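Local coordinates for enolase (alpha proteobacterium BAL199, PDB 3UGV), which probably acts as a magnesium-dependent lyase or related enzyme of the enolase superfamily, abstracting a proton next to a substrate carboxylate, its exact substrate being unassigned, at residues A35-L40 against Y85-L90. Numbering follows the deposited sequence.
Sequences ARPVLL and YLVPAL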
ATOM      1  N   ALA F  35     -20.429  43.015  14.501  1.00 47.47           N
ATOM      2  CA  ALA F  35     -19.572  42.895  13.330  1.00 45.04           C
ATOM      3  C   ALA F  35     -19.757  44.092  12.407  1.00 48.58           C
ATOM      4  O   ALA F  35     -20.877  44.400  11.987  1.00 47.79           O
ATOM      5  CB  ALA F  35     -19.862  41.600  12.587  1.00 40.51           C
ATOM      6  N   ARG F  36     -18.646  44.756  12.099  1.00 43.90           N
ATOM      7  CA  ARG F  36     -18.653  45.956  11.276  1.00 42.14           C
ATOM      8  C   ARG F  36     -17.761  45.776  10.058  1.00 45.39           C
ATOM      9  O   ARG F  36     -16.556  45.597  10.189  1.00 51.26           O
ATOM     10  CB  ARG F  36     -18.162  47.155  12.091  1.00 39.34           C
ATOM     11  CG  ARG F  36     -19.086  47.536  13.235  1.00 48.64           C
ATOM     12  CD  ARG F  36     -18.562  48.743  13.982  1.00 49.97           C
ATOM     13  NE  ARG F  36     -17.434  48.411  14.845  1.00 49.37           N
ATOM     14  CZ  ARG F  36     -16.544  49.299  15.277  1.00 52.94           C
ATOM     15  NH1 ARG F  36     -16.647  50.572  14.915  1.00 55.95           N
ATOM     16  NH2 ARG F  36     -15.546  48.917  16.066  1.00 53.90           N
ATOM     17  N   PRO F  37     -18.350  45.832   8.861  1.00 41.36           N
ATOM     18  CA  PRO F  37     -17.551  45.669   7.648  1.00 39.70           C
ATOM     19  C   PRO F  37     -16.836  46.963   7.270  1.00 41.85           C
ATOM     20  O   PRO F  37     -17.435  48.034   7.328  1.00 47.72           O
ATOM     21  CB  PRO F  37     -18.607  45.322   6.594  1.00 37.14           C
ATOM     22  CG  PRO F  37     -19.827  46.045   7.059  1.00 44.13           C
ATOM     23  CD  PRO F  37     -19.782  46.016   8.566  1.00 42.18           C
ATOM     24  N   VAL F  38     -15.562  46.873   6.914  1.00 36.34           N
ATOM     25  CA  VAL F  38     -14.879  48.027   6.356  1.00 38.15           C
ATOM     26  C   VAL F  38     -14.119  47.625   5.102  1.00 39.31           C
ATOM     27  O   VAL F  38     -13.998  46.442   4.797  1.00 40.36           O
ATOM     28  CB  VAL F  38     -13.943  48.720   7.369  1.00 39.98           C
ATOM     29  CG1 VAL F  38     -14.589  48.745   8.741  1.00 45.56           C
ATOM     30  CG2 VAL F  38     -12.617  48.032   7.428  1.00 35.97           C
ATOM     31  N   LEU F  39     -13.633  48.619   4.367  1.00 36.90           N
ATOM     32  CA  LEU F  39     -12.954  48.381   3.109  1.00 39.75           C
ATOM     33  C   LEU F  39     -11.819  49.372   3.006  1.00 42.84           C
ATOM     34  O   LEU F  39     -12.049  50.580   2.955  1.00 43.33           O
ATOM     35  CB  LEU F  39     -13.919  48.551   1.926  1.00 39.29           C
ATOM     36  CG  LEU F  39     -13.446  47.982   0.580  1.00 47.33           C
ATOM     37  CD1 LEU F  39     -13.534  46.460   0.577  1.00 43.07           C
ATOM     38  CD2 LEU F  39     -14.233  48.552  -0.596  1.00 44.21           C
ATOM     39  N   LEU F  40     -10.591  48.867   2.995  1.00 40.20           N
ATOM     40  CA  LEU F  40      -9.426  49.736   2.962  1.00 39.65           C
ATOM     41  C   LEU F  40      -8.828  49.758   1.570  1.00 47.37           C
ATOM     42  O   LEU F  40      -8.983  48.806   0.805  1.00 52.78           O
ATOM     43  CB  LEU F  40      -8.370  49.282   3.969  1.00 43.93           C
ATOM     44  CG  LEU F  40      -8.794  49.109   5.428  1.00 39.09           C
ATOM     45  CD1 LEU F  40      -7.585  48.733   6.270  1.00 34.13           C
ATOM     46  CD2 LEU F  40      -9.468  50.369   5.975  1.00 39.68           C
ATOM     47  N   TYR F  85     -22.808  38.236   3.503  1.00 43.33           N
ATOM     48  CA  TYR F  85     -23.278  36.938   3.965  1.00 44.45           C
ATOM     49  C   TYR F  85     -22.762  36.701   5.381  1.00 46.19           C
ATOM     50  O   TYR F  85     -23.478  36.168   6.232  1.00 44.00           O
ATOM     51  CB  TYR F  85     -22.816  35.795   3.057  1.00 45.34           C
ATOM     52  CG  TYR F  85     -22.705  36.106   1.577  1.00 46.20           C
ATOM     53  CD1 TYR F  85     -23.572  36.998   0.946  1.00 43.06           C
ATOM     54  CD2 TYR F  85     -21.719  35.496   0.810  1.00 43.06           C
ATOM     55  CE1 TYR F  85     -23.444  37.274  -0.417  1.00 44.36           C
ATOM     56  CE2 TYR F  85     -21.583  35.758  -0.536  1.00 35.15           C
ATOM     57  CZ  TYR F  85     -22.439  36.642  -1.152  1.00 41.78           C
ATOM     58  OH  TYR F  85     -22.269  36.881  -2.504  1.00 41.86           O
ATOM     59  N   LEU F  86     -21.521  37.118   5.622  1.00 46.80           N
ATOM     60  CA  LEU F  86     -20.829  36.853   6.884  1.00 42.73           C
ATOM     61  C   LEU F  86     -21.342  37.692   8.046  1.00 47.55           C
ATOM     62  O   LEU F  86     -21.468  37.186   9.159  1.00 47.14           O
ATOM     63  CB  LEU F  86     -19.312  37.038   6.739  1.00 33.27           C
ATOM     64  CG  LEU F  86     -18.633  36.013   5.829  1.00 33.42           C
ATOM     65  CD1 LEU F  86     -17.213  36.451   5.465  1.00 24.11           C
ATOM     66  CD2 LEU F  86     -18.662  34.622   6.461  1.00 32.20           C
ATOM     67  N   VAL F  87     -21.618  38.971   7.799  1.00 44.37           N
ATOM     68  CA  VAL F  87     -22.159  39.829   8.851  1.00 45.21           C
ATOM     69  C   VAL F  87     -23.489  39.297   9.424  1.00 53.18           C
ATOM     70  O   VAL F  87     -23.638  39.170  10.644  1.00 56.75           O
ATOM     71  CB  VAL F  87     -22.329  41.273   8.378  1.00 45.09           C
ATOM     72  CG1 VAL F  87     -23.440  41.958   9.164  1.00 49.50           C
ATOM     73  CG2 VAL F  87     -21.015  42.022   8.509  1.00 37.51           C
ATOM     74  N   PRO F  88     -24.459  38.978   8.552  1.00 46.97           N
ATOM     75  CA  PRO F  88     -25.688  38.396   9.097  1.00 47.94           C
ATOM     76  C   PRO F  88     -25.403  37.081   9.803  1.00 44.13           C
ATOM     77  O   PRO F  88     -25.998  36.811  10.835  1.00 53.66           O
ATOM     78  CB  PRO F  88     -26.547  38.158   7.853  1.00 50.18           C
ATOM     79  CG  PRO F  88     -26.043  39.144   6.859  1.00 51.00           C
ATOM     80  CD  PRO F  88     -24.564  39.228   7.106  1.00 50.46           C
ATOM     81  N   ALA F  89     -24.504  36.274   9.258  1.00 43.38           N
ATOM     82  CA  ALA F  89     -24.172  35.001   9.891  1.00 41.50           C
ATOM     83  C   ALA F  89     -23.610  35.215  11.295  1.00 43.11           C
ATOM     84  O   ALA F  89     -23.925  34.469  12.221  1.00 47.09           O
ATOM     85  CB  ALA F  89     -23.189  34.221   9.043  1.00 29.57           C
ATOM     86  N   LEU F  90     -22.774  36.236  11.442  1.00 42.23           N
ATOM     87  CA  LEU F  90     -22.161  36.548  12.726  1.00 42.00           C
ATOM     88  C   LEU F  90     -23.206  37.021  13.733  1.00 42.86           C
ATOM     89  O   LEU F  90     -23.169  36.628  14.894  1.00 40.03           O
ATOM     90  CB  LEU F  90     -21.060  37.597  12.563  1.00 33.94           C
ATOM     91  CG  LEU F  90     -19.768  37.073  11.942  1.00 42.61           C
ATOM     92  CD1 LEU F  90     -18.818  38.213  11.642  1.00 36.21           C
ATOM     93  CD2 LEU F  90     -19.122  36.046  12.852  1.00 43.13           C
TER
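Helix-on-sheet packing in the N-terminal capping domain joins Ala35 and Pro37, on the first strand of the three-stranded sheet, to Val87 and Leu90, one helical turn apart. The strand and helix segments run nearly antiparallel, their axes 8.7 Å apart at closest approach, consistent with the small side chain of Ala35 at the interface. CB of Ala35 meets the CD1 branch of Leu90 at 3.7 Å and has CG2 of Val87 at 4.3 Å. That same CG2 touches the Pro37 ring through CD at 4.2 Å, the two side chains crossing at about a right angle. Val87 presents this methyl because CG1 stands anti to the backbone N (chi1 153°), leaving CG2 anti to the carbonyl carbon. In the enolase superfamily, a three-stranded antiparallel meander followed by helices makes up this domain, and the contact brings the first strand of the meander, 30-47, against the first of those helices, 83-97. The side chains meet through apolar atoms alone, but the backbone N-H of Ala35 donates to NE2 of His91, the next residue on the helix. Leu90 also packs on Val131 of helix 123-142. Tyr85 OH hydrogen-bonds Asp92 of a neighbouring subunit.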